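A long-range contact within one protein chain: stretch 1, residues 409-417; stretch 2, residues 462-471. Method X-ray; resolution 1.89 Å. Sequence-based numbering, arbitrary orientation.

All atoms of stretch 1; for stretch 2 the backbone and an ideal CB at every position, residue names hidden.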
ATOM      1  N   LYS A 409       6.016  28.794  28.707  1.00 22.94           N
ATOM      2  CA  LYS A 409       5.703  27.697  29.609  1.00 25.57           C
ATOM      3  C   LYS A 409       6.795  26.632  29.651  1.00 24.00           C
ATOM      4  O   LYS A 409       7.047  26.067  30.718  1.00 21.06           O
ATOM      5  CB  LYS A 409       4.376  27.042  29.212  1.00 27.89           C
ATOM      6  CG  LYS A 409       3.151  27.891  29.492  1.00 25.27           C
ATOM      7  CD  LYS A 409       1.868  27.070  29.343  1.00 28.42           C
ATOM      8  CE  LYS A 409       1.575  26.726  27.885  1.00 25.95           C
ATOM      9  NZ  LYS A 409       0.344  25.879  27.767  1.00 23.36           N
ATOM     10  N   THR A 410       7.444  26.336  28.515  1.00 25.31           N
ATOM     11  CA  THR A 410       8.475  25.291  28.451  1.00 20.94           C
ATOM     12  C   THR A 410       9.539  25.724  27.435  1.00 22.16           C
ATOM     13  O   THR A 410       9.468  25.383  26.251  1.00 21.51           O
ATOM     14  CB  THR A 410       7.873  23.936  28.084  1.00 19.80           C
ATOM     15  OG1 THR A 410       7.218  24.017  26.811  1.00 21.28           O
ATOM     16  CG2 THR A 410       6.867  23.469  29.138  1.00 20.90           C
ATOM     17  N   LYS A 411      10.555  26.443  27.919  1.00 21.82           N
ATOM     18  CA  LYS A 411      11.561  26.996  27.012  1.00 21.25           C
ATOM     19  C   LYS A 411      12.464  25.906  26.441  1.00 21.75           C
ATOM     20  O   LYS A 411      12.736  25.884  25.235  1.00 20.52           O
ATOM     21  CB  LYS A 411      12.395  28.058  27.736  1.00 20.21           C
ATOM     22  CG  LYS A 411      13.505  28.686  26.896  1.00 22.65           C
ATOM     23  CD  LYS A 411      12.979  29.520  25.722  1.00 27.22           C
ATOM     24  CE  LYS A 411      12.025  30.611  26.180  1.00 30.88           C
ATOM     25  NZ  LYS A 411      12.489  31.310  27.423  1.00 31.20           N
ATOM     26  N   ARG A 412      12.960  25.005  27.288  1.00 20.06           N
ATOM     27  CA  ARG A 412      13.988  24.052  26.884  1.00 17.87           C
ATOM     28  C   ARG A 412      13.356  22.694  26.589  1.00 15.56           C
ATOM     29  O   ARG A 412      12.695  22.106  27.450  1.00 18.29           O
ATOM     30  CB  ARG A 412      15.065  23.939  27.960  1.00 18.98           C
ATOM     31  CG  ARG A 412      15.802  25.251  28.208  1.00 18.54           C
ATOM     32  CD  ARG A 412      16.962  25.069  29.176  1.00 19.90           C
ATOM     33  NE  ARG A 412      17.985  24.191  28.617  1.00 18.39           N
ATOM     34  CZ  ARG A 412      18.992  24.592  27.848  1.00 21.63           C
ATOM     35  NH1 ARG A 412      19.138  25.876  27.538  1.00 21.62           N
ATOM     36  NH2 ARG A 412      19.853  23.699  27.383  1.00 21.63           N
ATOM     37  N   ILE A 413      13.571  22.202  25.374  1.00 14.85           N
ATOM     38  CA  ILE A 413      12.954  20.974  24.890  1.00 17.00           C
ATOM     39  C   ILE A 413      14.059  19.999  24.505  1.00 18.03           C
ATOM     40  O   ILE A 413      15.034  20.378  23.849  1.00 17.22           O
ATOM     41  CB  ILE A 413      12.026  21.241  23.684  1.00 18.42           C
ATOM     42  CG1 ILE A 413      10.801  22.042  24.124  1.00 20.33           C
ATOM     43  CG2 ILE A 413      11.600  19.924  23.026  1.00 16.85           C
ATOM     44  CD1 ILE A 413       9.917  22.486  22.974  1.00 18.95           C
ATOM     45  N   ILE A 414      13.896  18.745  24.907  1.00 13.39           N
ATOM     46  CA  ILE A 414      14.715  17.652  24.401  1.00 15.96           C
ATOM     47  C   ILE A 414      13.863  16.882  23.409  1.00 14.68           C
ATOM     48  O   ILE A 414      12.779  16.399  23.758  1.00 15.50           O
ATOM     49  CB  ILE A 414      15.219  16.734  25.527  1.00 20.15           C
ATOM     50  CG1 ILE A 414      16.264  17.455  26.382  1.00 21.09           C
ATOM     51  CG2 ILE A 414      15.835  15.471  24.939  1.00 15.54           C
ATOM     52  CD1 ILE A 414      16.723  16.645  27.613  1.00 24.17           C
ATOM     53  N   LEU A 415      14.353  16.761  22.178  1.00 15.69           N
ATOM     54  CA  LEU A 415      13.634  16.092  21.103  1.00 16.51           C
ATOM     55  C   LEU A 415      14.230  14.704  20.921  1.00 16.99           C
ATOM     56  O   LEU A 415      15.439  14.568  20.710  1.00 16.63           O
ATOM     57  CB  LEU A 415      13.722  16.888  19.802  1.00 14.46           C
ATOM     58  CG  LEU A 415      12.952  16.357  18.586  1.00 15.35           C
ATOM     59  CD1 LEU A 415      11.473  16.227  18.894  1.00 18.36           C
ATOM     60  CD2 LEU A 415      13.168  17.275  17.382  1.00 19.35           C
ATOM     61  N   VAL A 416      13.380  13.687  21.006  1.00 16.97           N
ATOM     62  CA  VAL A 416      13.803  12.292  21.015  1.00 15.89           C
ATOM     63  C   VAL A 416      13.230  11.649  19.766  1.00 13.99           C
ATOM     64  O   VAL A 416      12.011  11.463  19.655  1.00 14.14           O
ATOM     65  CB  VAL A 416      13.339  11.551  22.274  1.00 16.43           C
ATOM     66  CG1 VAL A 416      13.899  10.140  22.289  1.00 18.95           C
ATOM     67  CG2 VAL A 416      13.752  12.303  23.514  1.00 17.66           C
ATOM     68  N   GLN A 417      14.100  11.327  18.820  1.00 15.64           N
ATOM     69  CA  GLN A 417      13.680  10.615  17.631  1.00 15.20           C
ATOM     70  C   GLN A 417      13.635   9.125  17.920  1.00 14.84           C
ATOM     71  O   GLN A 417      14.526   8.581  18.574  1.00 15.51           O
ATOM     72  CB  GLN A 417      14.633  10.890  16.476  1.00 12.62           C
ATOM     73  CG  GLN A 417      14.320  10.086  15.226  1.00 17.16           C
ATOM     74  CD  GLN A 417      15.326  10.317  14.138  1.00 16.42           C
ATOM     75  OE1 GLN A 417      15.148  11.185  13.284  1.00 19.14           O
ATOM     76  NE2 GLN A 417      16.409   9.555  14.170  1.00 20.51           N
ATOM     77  N   UNK A 462      19.192  17.951  38.097  1.00 14.95           N
ATOM     78  CA  UNK A 462      19.920  18.564  36.989  1.00 17.89           C
ATOM     79  C   UNK A 462      19.080  18.542  35.719  1.00 17.92           C
ATOM     80  O   UNK A 462      18.935  19.560  35.031  1.00 16.45           O
ATOM     81  CB  UNK A 462      21.251  17.846  36.756  1.00 17.89           C
ATOM     82  N   UNK A 463      18.542  17.370  35.378  1.00 17.22           N
ATOM     83  CA  UNK A 463      17.691  17.253  34.202  1.00 14.34           C
ATOM     84  C   UNK A 463      16.559  18.273  34.236  1.00 14.59           C
ATOM     85  O   UNK A 463      16.281  18.941  33.235  1.00 18.49           O
ATOM     86  CB  UNK A 463      17.121  15.837  34.098  1.00 14.34           C
ATOM     87  N   UNK A 464      15.876  18.395  35.382  1.00 15.19           N
ATOM     88  CA  UNK A 464      14.756  19.329  35.479  1.00 19.03           C
ATOM     89  C   UNK A 464      15.224  20.770  35.366  1.00 21.46           C
ATOM     90  O   UNK A 464      14.488  21.624  34.855  1.00 18.33           O
ATOM     91  CB  UNK A 464      14.006  19.127  36.797  1.00 19.03           C
ATOM     92  N   UNK A 465      16.429  21.059  35.859  1.00 20.93           N
ATOM     93  CA  UNK A 465      17.004  22.388  35.698  1.00 22.02           C
ATOM     94  C   UNK A 465      17.260  22.687  34.231  1.00 22.86           C
ATOM     95  O   UNK A 465      17.109  23.832  33.788  1.00 24.55           O
ATOM     96  CB  UNK A 465      18.302  22.514  36.499  1.00 22.02           C
ATOM     97  N   UNK A 466      17.653  21.671  33.465  1.00 17.96           N
ATOM     98  CA  UNK A 466      18.049  21.838  32.076  1.00 19.83           C
ATOM     99  C   UNK A 466      16.933  21.546  31.082  1.00 18.74           C
ATOM    100  O   UNK A 466      17.104  21.828  29.888  1.00 19.41           O
ATOM    101  CB  UNK A 466      19.245  20.932  31.775  1.00 19.83           C
ATOM    102  N   UNK A 467      15.816  20.974  31.527  1.00 17.64           N
ATOM    103  CA  UNK A 467      14.792  20.481  30.613  1.00 17.26           C
ATOM    104  C   UNK A 467      13.409  20.837  31.128  1.00 20.45           C
ATOM    105  O   UNK A 467      13.058  20.510  32.265  1.00 20.52           O
ATOM    106  CB  UNK A 467      14.916  18.968  30.426  1.00 17.26           C
ATOM    107  N   UNK A 468      12.623  21.488  30.276  1.00 17.36           N
ATOM    108  CA  UNK A 468      11.240  21.803  30.588  1.00 16.34           C
ATOM    109  C   UNK A 468      10.248  20.857  29.922  1.00 15.49           C
ATOM    110  O   UNK A 468       9.116  20.730  30.410  1.00 16.21           O
ATOM    111  CB  UNK A 468      10.934  23.243  30.171  1.00 16.34           C
ATOM    112  N   UNK A 469      10.649  20.172  28.851  1.00 16.82           N
ATOM    113  CA  UNK A 469       9.722  19.347  28.082  1.00 17.22           C
ATOM    114  C   UNK A 469      10.496  18.326  27.254  1.00 15.85           C
ATOM    115  O   UNK A 469      11.507  18.667  26.629  1.00 14.16           O
ATOM    116  CB  UNK A 469       8.845  20.216  27.178  1.00 17.22           C
ATOM    117  N   UNK A 470      10.022  17.081  27.257  1.00 14.45           N
ATOM    118  CA  UNK A 470      10.449  16.060  26.312  1.00 14.28           C
ATOM    119  C   UNK A 470       9.418  15.997  25.193  1.00 11.91           C
ATOM    120  O   UNK A 470       8.215  15.964  25.468  1.00 14.55           O
ATOM    121  CB  UNK A 470      10.614  14.700  26.993  1.00 14.28           C
ATOM    122  N   UNK A 471       9.878  15.946  23.944  1.00 14.10           N
ATOM    123  CA  UNK A 471       9.013  15.658  22.805  1.00 13.43           C
ATOM    124  C   UNK A 471       9.568  14.451  22.066  1.00 14.04           C
ATOM    125  O   UNK A 471      10.762  14.412  21.748  1.00 15.80           O
ATOM    126  CB  UNK A 471       8.901  16.866  21.873  1.00 13.43           C
TER

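Positions 462 to 466 are helical, and the chain then extends to run parallel to strand 412-417. Position 462 lies far from stretch 1, with nothing within 5.5 Å of its ideal CB. Stretch 1 sets no preference. The residue is Asp462, whose backbone O accepts a hydrogen bond from the N of 466.

Position 463 is also distant at CB, which points sideways. A small side chain would not reach stretch 1, but a longer apolar one could approach the end of Ile414. It is Leu463, and its CD1 comes to 4.2 Å from Ile414 CD1.

Positions 464 and 465 have no neighbour from stretch 1 near CB. Many residues would suit. They are Lys464 and Arg465.

At position 466, Arg412 NE donates a hydrogen bond to the backbone O, at 2.8 Å, and this O lies at the edge of the guanidinium. The ideal CB is 4.7 Å from Arg412 NE, so an acidic or a neutral polar side chain would be at ease near this positive charge. It is Asp466. Arg465 NH1 lies 2.9 Å from Asp466 OD1, a salt bridge of charges only, since the oxygen is well out of the guanidinium plane.

Position 467 is the first to leave helical phi/psi, at -138/126. Its CB points sideways, 4.1 Å from Ile414 CD1. A compact side chain such as Val, Thr or Ser would suit. It is Thr467. Its OG1 donates to Leu463 O at 2.8 Å, tying the turn to the helix, and also lies 3.4 Å from Ile414 CD1.

Position 468 points toward stretch 1. Its N donates to Arg412 O at 2.9 Å. The ideal CB is 3.6 Å from Thr410 CA, and the backbone N of Arg412 is available as a donor. A short acceptor, Asp or Asn, fits well; Ser is conceivable. It is Asp468, and its OD2 accepts from Arg412 N at 2.8 Å.

Position 469 begins the parallel pairing, opposite Ile413. Its N makes a weak hydrogen bond to Arg412 O at 3.1 Å, and its O accepts from Ile414 N at 2.9 Å. CB is 4.1 Å from Ile413 CG1, so Leu, Ile, Val or Met would suit. It is Leu469, with CD2 3.9 Å from Ile413 CD1.

Position 470 pairs with Ile414 on the other face. Aliphatic or aromatic residues would suit beside Ile414 and Val416. It is Phe470. CE1 lies 3.8 Å from Ile414 CG2, while Val416 CG2 sits at the ring edge, 4.1 Å from Phe470 CD1.

Position 471 returns to the face of Ile413 and Leu415. Its N donates to Ile414 O at 2.9 Å, and its O accepts from Val416 N at 2.8 Å. CB is 4.0 Å from Leu415 CD1 and 4.2 Å from Ile413 CG2, favouring Ile, Val or Leu. It is Ile471: CG1 packs 3.8 Å from Ile413 CG2, and CG2 4.0 Å from Leu415 CD1.

Stretch 2 462-471: DLKRDTDLFI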
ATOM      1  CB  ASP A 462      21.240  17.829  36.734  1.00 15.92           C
ATOM      2  CG  ASP A 462      22.240  17.970  37.868  1.00 20.27           C
ATOM      3  OD1 ASP A 462      22.235  18.996  38.579  1.00 16.38           O
ATOM      4  OD2 ASP A 462      23.055  17.040  38.029  1.00 16.92           O
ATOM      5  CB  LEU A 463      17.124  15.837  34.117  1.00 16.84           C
ATOM      6  CG  LEU A 463      16.273  15.521  32.888  1.00 16.79           C
ATOM      7  CD1 LEU A 463      17.142  15.434  31.631  1.00 18.40           C
ATOM      8  CD2 LEU A 463      15.506  14.220  33.100  1.00 17.47           C
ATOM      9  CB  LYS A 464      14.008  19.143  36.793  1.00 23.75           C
ATOM     10  CG  LYS A 464      13.268  17.833  36.913  1.00 18.87           C
ATOM     11  CD  LYS A 464      12.952  17.517  38.374  1.00 25.18           C
ATOM     12  CE  LYS A 464      11.484  17.669  38.703  1.00 29.73           C
ATOM     13  NZ  LYS A 464      11.211  17.327  40.133  1.00 42.34           N
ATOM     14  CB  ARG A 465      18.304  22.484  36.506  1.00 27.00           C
ATOM     15  CG  ARG A 465      19.173  23.705  36.218  1.00 35.49           C
ATOM     16  CD  ARG A 465      20.612  23.492  36.675  1.00 37.88           C
ATOM     17  NE  ARG A 465      21.560  23.703  35.578  1.00 43.99           N
ATOM     18  CZ  ARG A 465      22.372  22.779  35.063  1.00 49.72           C
ATOM     19  NH1 ARG A 465      23.176  23.117  34.061  1.00 51.18           N
ATOM     20  NH2 ARG A 465      22.404  21.533  35.535  1.00 35.48           N
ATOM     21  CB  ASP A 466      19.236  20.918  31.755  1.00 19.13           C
ATOM     22  CG  ASP A 466      20.495  21.316  32.474  1.00 25.56           C
ATOM     23  OD1 ASP A 466      20.670  22.521  32.744  1.00 24.01           O
ATOM     24  OD2 ASP A 466      21.322  20.425  32.752  1.00 19.35           O
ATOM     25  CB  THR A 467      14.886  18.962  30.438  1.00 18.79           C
ATOM     26  OG1 THR A 467      16.259  18.568  30.435  1.00 20.32           O
ATOM     27  CG2 THR A 467      14.232  18.554  29.131  1.00 17.80           C
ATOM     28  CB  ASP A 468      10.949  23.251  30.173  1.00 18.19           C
ATOM     29  CG  ASP A 468      11.907  24.236  30.832  1.00 19.25           C
ATOM     30  OD1 ASP A 468      11.907  24.305  32.074  1.00 19.31           O
ATOM     31  OD2 ASP A 468      12.686  24.902  30.117  1.00 20.69           O
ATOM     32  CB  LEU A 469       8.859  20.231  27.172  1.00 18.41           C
ATOM     33  CG  LEU A 469       7.916  19.535  26.181  1.00 17.71           C
ATOM     34  CD1 LEU A 469       6.784  18.814  26.901  1.00 14.14           C
ATOM     35  CD2 LEU A 469       7.367  20.569  25.192  1.00 18.99           C
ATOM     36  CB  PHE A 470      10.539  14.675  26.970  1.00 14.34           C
ATOM     37  CG  PHE A 470      11.802  14.418  27.752  1.00 16.58           C
ATOM     38  CD1 PHE A 470      12.979  14.061  27.112  1.00 17.49           C
ATOM     39  CD2 PHE A 470      11.792  14.477  29.134  1.00 17.57           C
ATOM     40  CE1 PHE A 470      14.134  13.790  27.838  1.00 20.68           C
ATOM     41  CE2 PHE A 470      12.944  14.208  29.870  1.00 19.62           C
ATOM     42  CZ  PHE A 470      14.113  13.871  29.222  1.00 18.47           C
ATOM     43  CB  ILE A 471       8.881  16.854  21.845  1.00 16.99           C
ATOM     44  CG1 ILE A 471       8.325  18.072  22.591  1.00 16.71           C
ATOM     45  CG2 ILE A 471       7.954  16.464  20.678  1.00 14.14           C
ATOM     46  CD1 ILE A 471       8.017  19.271  21.696  1.00 18.81           C
TER
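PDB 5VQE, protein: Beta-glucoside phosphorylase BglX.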